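Local coordinates for A223 penton protein C-terminal domain-containing protein (Sulfolobus turreted icosahedral virus 1, PDB 6BO3), which probably serves as a structural protein of the turret at the viral capsid vertices, built from two consecutive jelly-roll beta domains, at residues S44-L49 with T118-F123; N91-E96 with V125-S130; P151-I156 with G202-N207; I174-L179 with T187-T192. The protein carries 1 engineered substitution. All coordinates share one frame; numbering follows the deposited sequence.

Interaction 1: residues S44-L49 with T118-F123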
loop_
_atom_site.group_PDB
_atom_site.type_symbol
_atom_site.label_atom_id
_atom_site.label_comp_id
_atom_site.label_asym_id
_atom_site.label_seq_id
_atom_site.Cartn_x
_atom_site.Cartn_y
_atom_site.Cartn_z
ATOM N N SER A 44 -7.021 18.546 17.915
ATOM C CA SER A 44 -7.163 17.129 17.678
ATOM C C SER A 44 -6.454 16.777 16.371
ATOM O O SER A 44 -6.392 17.609 15.494
ATOM C CB SER A 44 -8.635 16.797 17.562
ATOM O OG SER A 44 -8.812 15.418 17.739
ATOM N N PHE A 45 -5.929 15.560 16.251
ATOM C CA PHE A 45 -5.231 15.121 15.028
ATOM C C PHE A 45 -5.906 13.885 14.456
ATOM O O PHE A 45 -6.226 12.967 15.193
ATOM C CB PHE A 45 -3.759 14.792 15.300
ATOM C CG PHE A 45 -2.991 14.392 14.061
ATOM C CD1 PHE A 45 -2.549 13.084 13.881
ATOM C CD2 PHE A 45 -2.744 15.318 13.049
ATOM C CE1 PHE A 45 -1.859 12.718 12.722
ATOM C CE2 PHE A 45 -2.056 14.953 11.889
ATOM C CZ PHE A 45 -1.603 13.656 11.738
ATOM N N SER A 46 -6.091 13.876 13.147
ATOM C CA SER A 46 -6.629 12.744 12.403
ATOM C C SER A 46 -5.677 12.540 11.240
ATOM O O SER A 46 -5.361 13.512 10.560
ATOM C CB SER A 46 -8.013 13.086 11.849
ATOM O OG SER A 46 -8.944 13.279 12.891
ATOM N N GLY A 47 -5.217 11.311 11.017
ATOM C CA GLY A 47 -4.220 11.036 9.965
ATOM C C GLY A 47 -3.376 9.828 10.298
ATOM O O GLY A 47 -3.867 8.864 10.894
ATOM N N LEU A 48 -2.095 9.882 9.929
ATOM C CA LEU A 48 -1.244 8.710 9.912
ATOM C C LEU A 48 0.178 9.103 10.281
ATOM O O LEU A 48 0.648 10.183 9.921
ATOM C CB LEU A 48 -1.206 8.052 8.510
ATOM C CG LEU A 48 -2.471 7.623 7.736
ATOM C CD1 LEU A 48 -2.150 7.344 6.266
ATOM C CD2 LEU A 48 -3.102 6.407 8.369
ATOM N N LEU A 49 0.822 8.231 11.031
ATOM C CA LEU A 49 2.255 8.259 11.269
ATOM C C LEU A 49 2.765 6.920 10.755
ATOM O O LEU A 49 2.399 5.876 11.272
ATOM C CB LEU A 49 2.567 8.412 12.744
ATOM C CG LEU A 49 4.047 8.511 13.145
ATOM C CD1 LEU A 49 4.116 9.105 14.545
ATOM C CD2 LEU A 49 4.760 7.171 13.104
ATOM N N THR A 118 -4.564 16.009 9.451
ATOM C CA THR A 118 -5.203 17.288 9.673
ATOM C C THR A 118 -5.211 17.562 11.165
ATOM O O THR A 118 -5.432 16.660 11.964
ATOM C CB THR A 118 -6.659 17.296 9.146
ATOM O OG1 THR A 118 -7.429 16.275 9.793
ATOM C CG2 THR A 118 -6.698 17.055 7.638
ATOM N N ILE A 119 -4.924 18.798 11.540
ATOM C CA ILE A 119 -5.158 19.267 12.903
ATOM C C ILE A 119 -6.437 20.075 12.895
ATOM O O ILE A 119 -6.613 20.956 12.061
ATOM C CB ILE A 119 -4.002 20.144 13.423
ATOM C CG1 ILE A 119 -2.690 19.371 13.360
ATOM C CG2 ILE A 119 -4.279 20.616 14.857
ATOM C CD1 ILE A 119 -1.469 20.262 13.507
ATOM N N HIS A 120 -7.346 19.766 13.818
ATOM C CA HIS A 120 -8.627 20.440 13.867
ATOM C C HIS A 120 -9.124 20.489 15.309
ATOM O O HIS A 120 -8.491 19.936 16.191
ATOM C CB HIS A 120 -9.633 19.721 12.945
ATOM C CG HIS A 120 -9.693 18.248 13.149
ATOM N ND1 HIS A 120 -10.284 17.675 14.254
ATOM C CD2 HIS A 120 -9.231 17.223 12.391
ATOM C CE1 HIS A 120 -10.201 16.360 14.159
ATOM N NE2 HIS A 120 -9.552 16.060 13.043
ATOM N N PRO A 121 -10.264 21.147 15.561
ATOM C CA PRO A 121 -10.690 21.096 16.963
ATOM C C PRO A 121 -11.138 19.683 17.345
ATOM O O PRO A 121 -11.433 18.879 16.465
ATOM C CB PRO A 121 -11.852 22.092 17.036
ATOM C CG PRO A 121 -12.271 22.356 15.631
ATOM C CD PRO A 121 -11.144 21.973 14.719
ATOM N N LEU A 122 -11.168 19.381 18.637
ATOM C CA LEU A 122 -11.735 18.119 19.116
ATOM C C LEU A 122 -13.219 18.013 18.780
ATOM O O LEU A 122 -14.038 18.756 19.297
ATOM C CB LEU A 122 -11.551 17.969 20.638
ATOM C CG LEU A 122 -12.042 16.643 21.234
ATOM C CD1 LEU A 122 -11.297 15.465 20.612
ATOM C CD2 LEU A 122 -11.911 16.600 22.748
ATOM N N PHE A 123 -13.563 17.067 17.920
ATOM C CA PHE A 123 -14.942 16.861 17.543
ATOM C C PHE A 123 -15.693 16.029 18.574
ATOM O O PHE A 123 -15.093 15.232 19.266
ATOM C CB PHE A 123 -14.980 16.204 16.170
ATOM C CG PHE A 123 -14.506 17.100 15.062
ATOM C CD1 PHE A 123 -14.742 18.470 15.097
ATOM C CD2 PHE A 123 -13.856 16.566 13.956
ATOM C CE1 PHE A 123 -14.328 19.291 14.069
ATOM C CE2 PHE A 123 -13.438 17.385 12.920
ATOM C CZ PHE A 123 -13.672 18.748 12.979
#
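His120 carries its ring between its own backbone N and carbonyl carbon (chi1 50°), and Ser46 turns OG back beside its backbone N (chi1 -65°); together these torsions bring His120 NE2 to 2.9 Å from Ser46 OG, at the rim of the ring. Either atom could be the donor. At the other nitrogen, ND1 gives its N-H to Pro121 O in the plane of the ring, at 2.8 Å and almost straight (173°), which fixes how far the imidazole is rotated. Both faces are covered as well: Ser44 O lies 4.0 Å above the centre of one, and Phe123 CE2 sits over the opposite one, offset toward the rim. Asn91 of the next strand completes the polar cluster, its backbone N bonding Ser46 OG and its OD1 receiving the hydroxyl of Ser44. Underneath runs an antiparallel ladder. Ser44 and His120 form one hydrogen-bonded pair, with Ser44 N to His120 O at 2.7 Å, and Ser46 and Thr118 form another, with Thr118 N to Ser46 O at 2.8 Å. Between them Phe45 and Ile119 make a non-hydrogen-bonded pair whose side chains leave from the other side of the sheet. There Ile119 CG1 meets the edge of the Phe45 ring, 4.1 Å from CD2, while Phe89 packs edge-to-face on the same ring. At Gly47 the chain turns a corner, and pairing resumes with Leu48 and Lys116. Strand 111-120 lies between 44-53 and 20-28, Ile119 bonding Val20 on the latter side: the B-I-D order of a viral jelly-roll sheet.

Interaction 2: residues N91-E96 with V125-S130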
loop_
_atom_site.group_PDB
_atom_site.type_symbol
_atom_site.label_atom_id
_atom_site.label_comp_id
_atom_site.label_asym_id
_atom_site.label_seq_id
_atom_site.Cartn_x
_atom_site.Cartn_y
_atom_site.Cartn_z
ATOM N N ASN A 91 -9.374 11.786 15.357
ATOM C CA ASN A 91 -9.875 12.794 16.307
ATOM C C ASN A 91 -9.158 12.639 17.661
ATOM O O ASN A 91 -9.790 12.628 18.707
ATOM C CB ASN A 91 -11.422 12.724 16.433
ATOM C CG ASN A 91 -12.027 13.893 17.245
ATOM O OD1 ASN A 91 -11.751 15.058 16.985
ATOM N ND2 ASN A 91 -12.876 13.570 18.220
ATOM N N VAL A 92 -7.826 12.535 17.638
ATOM C CA VAL A 92 -7.079 12.232 18.868
ATOM C C VAL A 92 -6.583 13.563 19.461
ATOM O O VAL A 92 -5.854 14.299 18.787
ATOM C CB VAL A 92 -5.893 11.254 18.595
ATOM C CG1 VAL A 92 -5.148 10.906 19.869
ATOM C CG2 VAL A 92 -6.368 9.958 17.906
ATOM N N PRO A 93 -6.985 13.886 20.706
ATOM C CA PRO A 93 -6.529 15.127 21.319
ATOM C C PRO A 93 -5.088 14.936 21.779
ATOM O O PRO A 93 -4.817 14.173 22.700
ATOM C CB PRO A 93 -7.494 15.329 22.490
ATOM C CG PRO A 93 -7.970 13.961 22.848
ATOM C CD PRO A 93 -7.738 13.054 21.665
ATOM N N ILE A 94 -4.173 15.580 21.074
ATOM C CA ILE A 94 -2.746 15.423 21.309
ATOM C C ILE A 94 -2.212 16.828 21.231
ATOM O O ILE A 94 -2.653 17.582 20.371
ATOM C CB ILE A 94 -2.050 14.629 20.180
ATOM C CG1 ILE A 94 -2.582 13.209 20.076
ATOM C CG2 ILE A 94 -0.542 14.596 20.396
ATOM C CD1 ILE A 94 -2.108 12.486 18.832
ATOM N N ALA A 95 -1.293 17.176 22.129
ATOM C CA ALA A 95 -0.544 18.426 22.015
ATOM C C ALA A 95 0.833 18.245 21.367
ATOM O O ALA A 95 1.351 19.185 20.789
ATOM C CB ALA A 95 -0.398 19.080 23.374
ATOM N N GLU A 96 1.423 17.061 21.497
ATOM C CA GLU A 96 2.754 16.766 20.943
ATOM C C GLU A 96 2.870 15.278 20.634
ATOM O O GLU A 96 2.345 14.453 21.394
ATOM C CB GLU A 96 3.883 17.211 21.898
ATOM C CG GLU A 96 5.280 16.989 21.327
ATOM C CD GLU A 96 6.424 17.461 22.216
ATOM O OE1 GLU A 96 7.550 17.577 21.685
ATOM O OE2 GLU A 96 6.227 17.704 23.429
ATOM N N VAL A 125 -17.026 13.305 18.682
ATOM C CA VAL A 125 -17.087 11.914 18.234
ATOM C C VAL A 125 -15.946 11.176 18.930
ATOM O O VAL A 125 -15.061 11.830 19.476
ATOM C CB VAL A 125 -16.965 11.795 16.702
ATOM C CG1 VAL A 125 -18.093 12.565 16.027
ATOM C CG2 VAL A 125 -15.604 12.275 16.205
ATOM N N PRO A 126 -15.982 9.826 18.952
ATOM C CA PRO A 126 -14.913 9.014 19.545
ATOM C C PRO A 126 -13.492 9.401 19.105
ATOM O O PRO A 126 -13.285 9.776 17.961
ATOM C CB PRO A 126 -15.233 7.587 19.050
ATOM C CG PRO A 126 -16.579 7.652 18.387
ATOM C CD PRO A 126 -17.169 8.997 18.676
ATOM N N SER A 127 -12.528 9.301 20.015
ATOM C CA SER A 127 -11.116 9.458 19.655
ATOM C C SER A 127 -10.523 8.067 19.595
ATOM O O SER A 127 -10.772 7.249 20.465
ATOM C CB SER A 127 -10.372 10.302 20.687
ATOM O OG SER A 127 -10.976 11.567 20.764
ATOM N N GLN A 128 -9.754 7.769 18.562
ATOM C CA GLN A 128 -9.288 6.399 18.391
ATOM C C GLN A 128 -7.924 6.372 17.750
ATOM O O GLN A 128 -7.557 7.297 17.022
ATOM C CB GLN A 128 -10.263 5.578 17.539
ATOM C CG GLN A 128 -11.664 5.461 18.097
ATOM C CD GLN A 128 -12.582 4.661 17.194
ATOM O OE1 GLN A 128 -12.684 4.931 16.002
ATOM N NE2 GLN A 128 -13.268 3.688 17.763
ATOM N N ILE A 129 -7.171 5.319 18.063
ATOM C CA ILE A 129 -5.961 4.963 17.320
ATOM C C ILE A 129 -6.068 3.504 16.880
ATOM O O ILE A 129 -6.862 2.731 17.422
ATOM C CB ILE A 129 -4.630 5.230 18.094
ATOM C CG1 ILE A 129 -4.534 4.418 19.399
ATOM C CG2 ILE A 129 -4.449 6.722 18.356
ATOM C CD1 ILE A 129 -3.176 4.521 20.079
ATOM N N SER A 130 -5.319 3.145 15.845
ATOM C CA SER A 130 -5.189 1.749 15.467
ATOM C C SER A 130 -3.820 1.603 14.857
ATOM O O SER A 130 -3.166 2.590 14.551
ATOM C CB SER A 130 -6.289 1.274 14.492
ATOM O OG SER A 130 -6.217 1.949 13.246
#
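Asn91 and Ser127 approach to 4.9 Å between CA atoms where Asn91, in a left-handed backbone conformation (phi 55°), turns a corner and forms a G1 beta bulge with Val92 opposite Phe45. The contact lies at the border of the larger jelly-roll sheet, where strand 85-93 receives the extra strand 128-133 that follows the last strand of the first domain. The hydrogen bonds between the two segments run from side chain to backbone. Ser127 OG donates to Asn91 O at 2.6 Å, a short bond, with the hydroxyl opposite its own carbonyl carbon (chi1 -59°). The Asn91 amide adds a weak bond from ND2 to Val125 O, 3.1 Å long and bent to 124° at the hydrogen, while the same nitrogen lies 3.6 Å from Val125 CG2. The amide oxygen, OD1, accepts from the backbone N of Phe123, so the group is held from both ends and joins the incoming chain to the sheet. Around this polar joint lie van der Waals contacts, mostly at the surface. Pro93 brings its ring carbon CD to 3.7 Å from Ser127 OG, along the flank of the serine. Val92 and Ile129, the apolar pair of the contact, cross at about a right angle, touching through their CG2 methyls at 3.8 Å. Pro126 O, covered here, finds no polar partner; Asn91 CB is 3.8 Å from it. Tightest among the valine's contacts is that of Val92 CG2, pressed to 3.0 Å from Gln128 O.

Interaction 3: residues P151-I156 with G202-N207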
loop_
_atom_site.group_PDB
_atom_site.type_symbol
_atom_site.label_atom_id
_atom_site.label_comp_id
_atom_site.label_asym_id
_atom_site.label_seq_id
_atom_site.Cartn_x
_atom_site.Cartn_y
_atom_site.Cartn_z
ATOM N N PRO A 151 -0.444 -10.247 -29.131
ATOM C CA PRO A 151 0.496 -10.343 -30.271
ATOM C C PRO A 151 1.732 -11.247 -30.080
ATOM O O PRO A 151 2.413 -11.574 -31.060
ATOM C CB PRO A 151 0.949 -8.893 -30.463
ATOM C CG PRO A 151 0.847 -8.291 -29.104
ATOM C CD PRO A 151 -0.348 -8.941 -28.456
ATOM N N GLN A 152 2.051 -11.608 -28.842
ATOM C CA GLN A 152 3.182 -12.494 -28.578
ATOM C C GLN A 152 2.943 -13.127 -27.224
ATOM O O GLN A 152 1.920 -12.862 -26.594
ATOM C CB GLN A 152 4.481 -11.692 -28.544
ATOM C CG GLN A 152 4.490 -10.650 -27.436
ATOM C CD GLN A 152 5.742 -9.807 -27.412
ATOM O OE1 GLN A 152 6.677 -10.085 -26.658
ATOM N NE2 GLN A 152 5.765 -8.768 -28.224
ATOM N N THR A 153 3.896 -13.933 -26.771
ATOM C CA THR A 153 3.839 -14.522 -25.437
ATOM C C THR A 153 4.557 -13.598 -24.468
ATOM O O THR A 153 5.425 -12.815 -24.878
ATOM C CB THR A 153 4.511 -15.898 -25.400
ATOM O OG1 THR A 153 5.922 -15.752 -25.633
ATOM C CG2 THR A 153 3.897 -16.808 -26.445
ATOM N N TYR A 154 4.185 -13.671 -23.196
ATOM C CA TYR A 154 4.808 -12.843 -22.156
ATOM C C TYR A 154 5.193 -13.716 -20.977
ATOM O O TYR A 154 4.565 -14.757 -20.715
ATOM C CB TYR A 154 3.876 -11.714 -21.701
ATOM C CG TYR A 154 3.354 -10.872 -22.828
ATOM C CD1 TYR A 154 4.030 -9.729 -23.255
ATOM C CD2 TYR A 154 2.189 -11.229 -23.494
ATOM C CE1 TYR A 154 3.544 -8.963 -24.289
ATOM C CE2 TYR A 154 1.705 -10.471 -24.534
ATOM C CZ TYR A 154 2.392 -9.344 -24.929
ATOM O OH TYR A 154 1.924 -8.608 -25.973
ATOM N N THR A 155 6.253 -13.297 -20.295
ATOM C CA THR A 155 6.739 -13.949 -19.091
ATOM C C THR A 155 6.352 -13.127 -17.863
ATOM O O THR A 155 6.587 -11.917 -17.829
ATOM C CB THR A 155 8.265 -14.050 -19.150
ATOM O OG1 THR A 155 8.628 -14.865 -20.272
ATOM C CG2 THR A 155 8.838 -14.631 -17.856
ATOM N N ILE A 156 5.780 -13.780 -16.855
ATOM C CA ILE A 156 5.446 -13.095 -15.601
ATOM C C ILE A 156 6.722 -12.996 -14.731
ATOM O O ILE A 156 7.400 -13.993 -14.506
ATOM C CB ILE A 156 4.239 -13.780 -14.911
ATOM C CG1 ILE A 156 2.956 -13.370 -15.648
ATOM C CG2 ILE A 156 4.150 -13.412 -13.430
ATOM C CD1 ILE A 156 1.828 -14.367 -15.592
ATOM N N GLY A 202 7.975 -16.637 -13.641
ATOM C CA GLY A 202 8.407 -17.415 -14.803
ATOM C C GLY A 202 7.263 -18.017 -15.603
ATOM O O GLY A 202 7.494 -18.656 -16.644
ATOM N N THR A 203 6.034 -17.823 -15.117
ATOM C CA THR A 203 4.828 -18.275 -15.798
ATOM C C THR A 203 4.691 -17.525 -17.128
ATOM O O THR A 203 4.930 -16.310 -17.208
ATOM C CB THR A 203 3.552 -18.040 -14.944
ATOM O OG1 THR A 203 3.533 -18.912 -13.808
ATOM C CG2 THR A 203 2.290 -18.306 -15.746
ATOM N N GLN A 204 4.329 -18.272 -18.164
ATOM C CA GLN A 204 4.118 -17.729 -19.502
ATOM C C GLN A 204 2.642 -17.480 -19.781
ATOM O O GLN A 204 1.783 -18.316 -19.458
ATOM C CB GLN A 204 4.638 -18.716 -20.552
ATOM C CG GLN A 204 6.107 -19.063 -20.428
ATOM C CD GLN A 204 6.996 -17.917 -20.843
ATOM O OE1 GLN A 204 7.769 -17.391 -20.037
ATOM N NE2 GLN A 204 6.875 -17.502 -22.101
ATOM N N ILE A 205 2.356 -16.343 -20.401
ATOM C CA ILE A 205 1.047 -16.079 -20.951
ATOM C C ILE A 205 1.155 -16.529 -22.402
ATOM O O ILE A 205 1.791 -15.865 -23.237
ATOM C CB ILE A 205 0.667 -14.589 -20.883
ATOM C CG1 ILE A 205 0.607 -14.101 -19.443
ATOM C CG2 ILE A 205 -0.686 -14.338 -21.534
ATOM C CD1 ILE A 205 0.235 -12.638 -19.381
ATOM N N THR A 206 0.560 -17.675 -22.703
ATOM C CA THR A 206 0.797 -18.293 -23.994
ATOM C C THR A 206 -0.194 -17.847 -25.028
ATOM O O THR A 206 0.164 -17.734 -26.188
ATOM C CB THR A 206 0.859 -19.830 -23.920
ATOM O OG1 THR A 206 -0.401 -20.355 -23.508
ATOM C CG2 THR A 206 1.907 -20.240 -22.934
ATOM N N ASN A 207 -1.439 -17.606 -24.627
ATOM C CA ASN A 207 -2.414 -16.996 -25.524
ATOM C C ASN A 207 -3.681 -16.525 -24.835
ATOM O O ASN A 207 -3.950 -16.884 -23.699
ATOM C CB ASN A 207 -2.772 -17.913 -26.706
ATOM C CG ASN A 207 -3.486 -19.193 -26.297
ATOM O OD1 ASN A 207 -4.432 -19.187 -25.511
ATOM N ND2 ASN A 207 -3.063 -20.302 -26.889
#
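Tyr154 and Ile205 form an antiparallel hydrogen-bonded pair, Ile205 N reaching Tyr154 O at 2.7 Å and Tyr154 N reaching Ile205 O at a longer 3.2 Å. Two further backbone bonds carry the ladder past the regular strand: Ile156 N to Thr203 O at 2.7 Å, and Gly202 N to Ile156 O at 2.8 Å. Between the Tyr154–Ile205 pair and the Ile156–Thr203 bond, Thr155 and Gln204 form a non-hydrogen-bonded pair, where CA-H groups lean on carbonyl oxygens, as Gln204 CA does on Tyr154 O.

One polar side-chain bond spans the strands. Thr155 OG1 donates to Gln204 OE1 at 2.7 Å, coming in 21° out of the amide's carbonyl plane. Gln204 is bent at its second torsion (chi2 -72°), which folds the amide back over the neighbouring strand instead of letting it extend. Thr203 OG1 bonds Ile200 O.

The apolar contacts lie on the other side. Ile156 CD1 touches Thr203 CG2 and Ile205 CG1, each at 4.0 Å, and the Ile156 and Thr203 side chains run alongside each other, pointing the same way. Ile205 packs beside Leu179 of the adjacent strand and onto Ile142 and Ile218 of the facing sheet.

Chemically the pair of strands is two-sided: a threonine-glutamine bond toward the more exposed side and apolar and aromatic groups toward the domain interior, consistent with a sheet forming one wall of a jelly-roll sandwich.

Interaction 4: residues I174-L179 with T187-T192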
loop_
_atom_site.group_PDB
_atom_site.type_symbol
_atom_site.label_atom_id
_atom_site.label_comp_id
_atom_site.label_asym_id
_atom_site.label_seq_id
_atom_site.Cartn_x
_atom_site.Cartn_y
_atom_site.Cartn_z
ATOM N N ILE A 174 -16.253 -13.635 -21.615
ATOM C CA ILE A 174 -15.693 -12.816 -22.709
ATOM C C ILE A 174 -14.548 -13.464 -23.498
ATOM O O ILE A 174 -14.197 -12.993 -24.598
ATOM C CB ILE A 174 -15.264 -11.417 -22.178
ATOM C CG1 ILE A 174 -15.033 -10.404 -23.312
ATOM C CG2 ILE A 174 -14.037 -11.524 -21.284
ATOM C CD1 ILE A 174 -16.228 -10.144 -24.210
ATOM N N GLY A 175 -13.959 -14.515 -22.943
ATOM C CA GLY A 175 -13.001 -15.321 -23.675
ATOM C C GLY A 175 -12.202 -16.263 -22.817
ATOM O O GLY A 175 -12.645 -16.682 -21.742
ATOM N N GLN A 176 -10.987 -16.554 -23.283
ATOM C CA GLN A 176 -10.141 -17.572 -22.688
ATOM C C GLN A 176 -8.708 -17.109 -22.710
ATOM O O GLN A 176 -8.290 -16.479 -23.684
ATOM C CB GLN A 176 -10.332 -18.891 -23.462
ATOM C CG GLN A 176 -11.824 -19.147 -23.716
ATOM C CD GLN A 176 -12.201 -20.604 -23.813
ATOM O OE1 GLN A 176 -13.067 -21.074 -23.069
ATOM N NE2 GLN A 176 -11.587 -21.326 -24.752
ATOM N N ILE A 177 -7.988 -17.375 -21.615
ATOM C CA ILE A 177 -6.531 -17.208 -21.534
ATOM C C ILE A 177 -5.860 -18.555 -21.180
ATOM O O ILE A 177 -6.433 -19.380 -20.449
ATOM C CB ILE A 177 -6.155 -16.060 -20.555
ATOM C CG1 ILE A 177 -4.698 -15.601 -20.736
ATOM C CG2 ILE A 177 -6.458 -16.423 -19.111
ATOM C CD1 ILE A 177 -4.477 -14.183 -20.274
ATOM N N THR A 178 -4.662 -18.772 -21.740
ATOM C CA THR A 178 -3.835 -19.948 -21.454
ATOM C C THR A 178 -2.502 -19.497 -20.834
ATOM O O THR A 178 -1.818 -18.631 -21.423
ATOM C CB THR A 178 -3.541 -20.775 -22.735
ATOM O OG1 THR A 178 -4.749 -21.021 -23.475
ATOM C CG2 THR A 178 -2.931 -22.108 -22.376
ATOM N N LEU A 179 -2.190 -20.027 -19.635
ATOM C CA LEU A 179 -0.889 -19.879 -18.961
ATOM C C LEU A 179 -0.145 -21.221 -18.894
ATOM O O LEU A 179 -0.742 -22.289 -18.719
ATOM C CB LEU A 179 -1.049 -19.308 -17.535
ATOM C CG LEU A 179 -1.943 -18.075 -17.349
ATOM C CD1 LEU A 179 -2.187 -17.800 -15.869
ATOM C CD2 LEU A 179 -1.385 -16.821 -18.023
ATOM N N THR A 187 -5.886 -23.223 -18.331
ATOM C CA THR A 187 -6.748 -22.433 -19.160
ATOM C C THR A 187 -7.884 -21.868 -18.303
ATOM O O THR A 187 -8.433 -22.559 -17.432
ATOM C CB THR A 187 -7.234 -23.272 -20.345
ATOM O OG1 THR A 187 -6.098 -23.630 -21.155
ATOM C CG2 THR A 187 -8.213 -22.499 -21.173
ATOM N N PHE A 188 -8.211 -20.608 -18.561
ATOM C CA PHE A 188 -9.101 -19.823 -17.702
ATOM C C PHE A 188 -10.279 -19.251 -18.491
ATOM O O PHE A 188 -10.164 -18.903 -19.682
ATOM C CB PHE A 188 -8.318 -18.712 -16.990
ATOM C CG PHE A 188 -7.305 -19.220 -16.005
ATOM C CD1 PHE A 188 -6.012 -19.531 -16.402
ATOM C CD2 PHE A 188 -7.650 -19.406 -14.674
ATOM C CE1 PHE A 188 -5.082 -20.006 -15.480
ATOM C CE2 PHE A 188 -6.733 -19.875 -13.754
ATOM C CZ PHE A 188 -5.445 -20.179 -14.157
ATOM N N ASN A 189 -11.420 -19.177 -17.810
ATOM C CA ASN A 189 -12.664 -18.685 -18.382
ATOM C C ASN A 189 -12.704 -17.212 -18.036
ATOM O O ASN A 189 -13.067 -16.866 -16.923
ATOM C CB ASN A 189 -13.850 -19.434 -17.736
ATOM C CG ASN A 189 -15.100 -19.447 -18.606
ATOM O OD1 ASN A 189 -15.025 -19.306 -19.829
ATOM N ND2 ASN A 189 -16.261 -19.667 -17.977
ATOM N N LEU A 190 -12.279 -16.357 -18.970
ATOM C CA LEU A 190 -12.151 -14.915 -18.718
ATOM C C LEU A 190 -13.506 -14.219 -18.698
ATOM O O LEU A 190 -14.334 -14.443 -19.580
ATOM C CB LEU A 190 -11.319 -14.227 -19.807
ATOM C CG LEU A 190 -9.794 -14.133 -19.721
ATOM C CD1 LEU A 190 -9.360 -13.244 -20.861
ATOM C CD2 LEU A 190 -9.298 -13.562 -18.410
ATOM N N GLN A 191 -13.691 -13.335 -17.724
ATOM C CA GLN A 191 -14.914 -12.552 -17.587
ATOM C C GLN A 191 -14.640 -11.106 -17.966
ATOM O O GLN A 191 -13.499 -10.646 -17.862
ATOM C CB GLN A 191 -15.406 -12.613 -16.140
ATOM C CG GLN A 191 -15.669 -14.023 -15.625
ATOM C CD GLN A 191 -16.777 -14.742 -16.381
ATOM O OE1 GLN A 191 -17.956 -14.464 -16.181
ATOM N NE2 GLN A 191 -16.403 -15.684 -17.242
ATOM N N THR A 192 -15.680 -10.389 -18.397
ATOM C CA THR A 192 -15.588 -8.935 -18.510
ATOM C C THR A 192 -15.301 -8.388 -17.105
ATOM O O THR A 192 -15.804 -8.902 -16.107
ATOM C CB THR A 192 -16.859 -8.284 -19.112
ATOM O OG1 THR A 192 -17.975 -8.517 -18.254
ATOM C CG2 THR A 192 -17.169 -8.833 -20.504
HETATM O O HOH W 1 -15.486 -16.878 -21.400
#
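Ile177 and Phe188 lie at the middle of this hairpin as a hydrogen-bonded pair, Phe188 N to Ile177 O at 2.9 Å with a longer return bond. Ile177 CG2 rests 3.6 Å from Phe188 CB and also reaches Leu190. Leu179, crossing Phe188 at about a right angle, sets CD1 3.7 Å from its CE1, obliquely to the ring. At the far end, with OG1 of Thr192 between the backbone N and carbonyl carbon (chi1 63°), its CG2 methyl lies opposite the carbonyl carbon and meets Ile174 CB at 3.6 Å.

The backbone beyond is irregular. Ile174 and Gly175 both face Leu190 in a classic beta bulge, so Leu190 O receives Ile174 N at 2.9 Å and, weakly, Gly175 N. Leu190 N in turn binds Gly175 O at 2.8 Å, approaching from above the carbonyl plane. A water lies within hydrogen-bonding distance, 2.9 Å, of both Gly175 O and Asn189 OD1, on the side of Gln176 and Asn189.

In a second shell at the Ile174 end, Thr192 OG1 bonds the backbone N of Gly172 and Gln191 NE2 bonds Asn173 OD1.

Strand 184-191 is the outermost of its sheet within the chain. Strand 204-210 runs along the other flank of 173-181, where Thr178 OG1 pairs with Asn207 OD1, and Ile177 and Leu190 press on Ile164 of strand 160-167, across the sandwich, with Phe188 reaching Ile197 of strand 193-199.

Overall arrangement
From the N terminus, segment 44-49 comes first. Interaction 1 joins it to 118-123 and interaction 2 joins 91-96 to 125-130, so their loops cross; their centres are 7 Å apart, and strands 44-53 and 85-93 lie side by side, so both contacts belong to the same sheet of the first domain. The chain then passes into the second domain, where 151-156 waits for 202-207 to close interaction 3. Nested inside that loop is the short hairpin of interaction 4. Strands 204-210 and 173-181 are neighbours, so these two contacts extend across a single sheet. The two pairs sit on opposite sides of the chain's centre, nearest atoms at least about 29 Å apart.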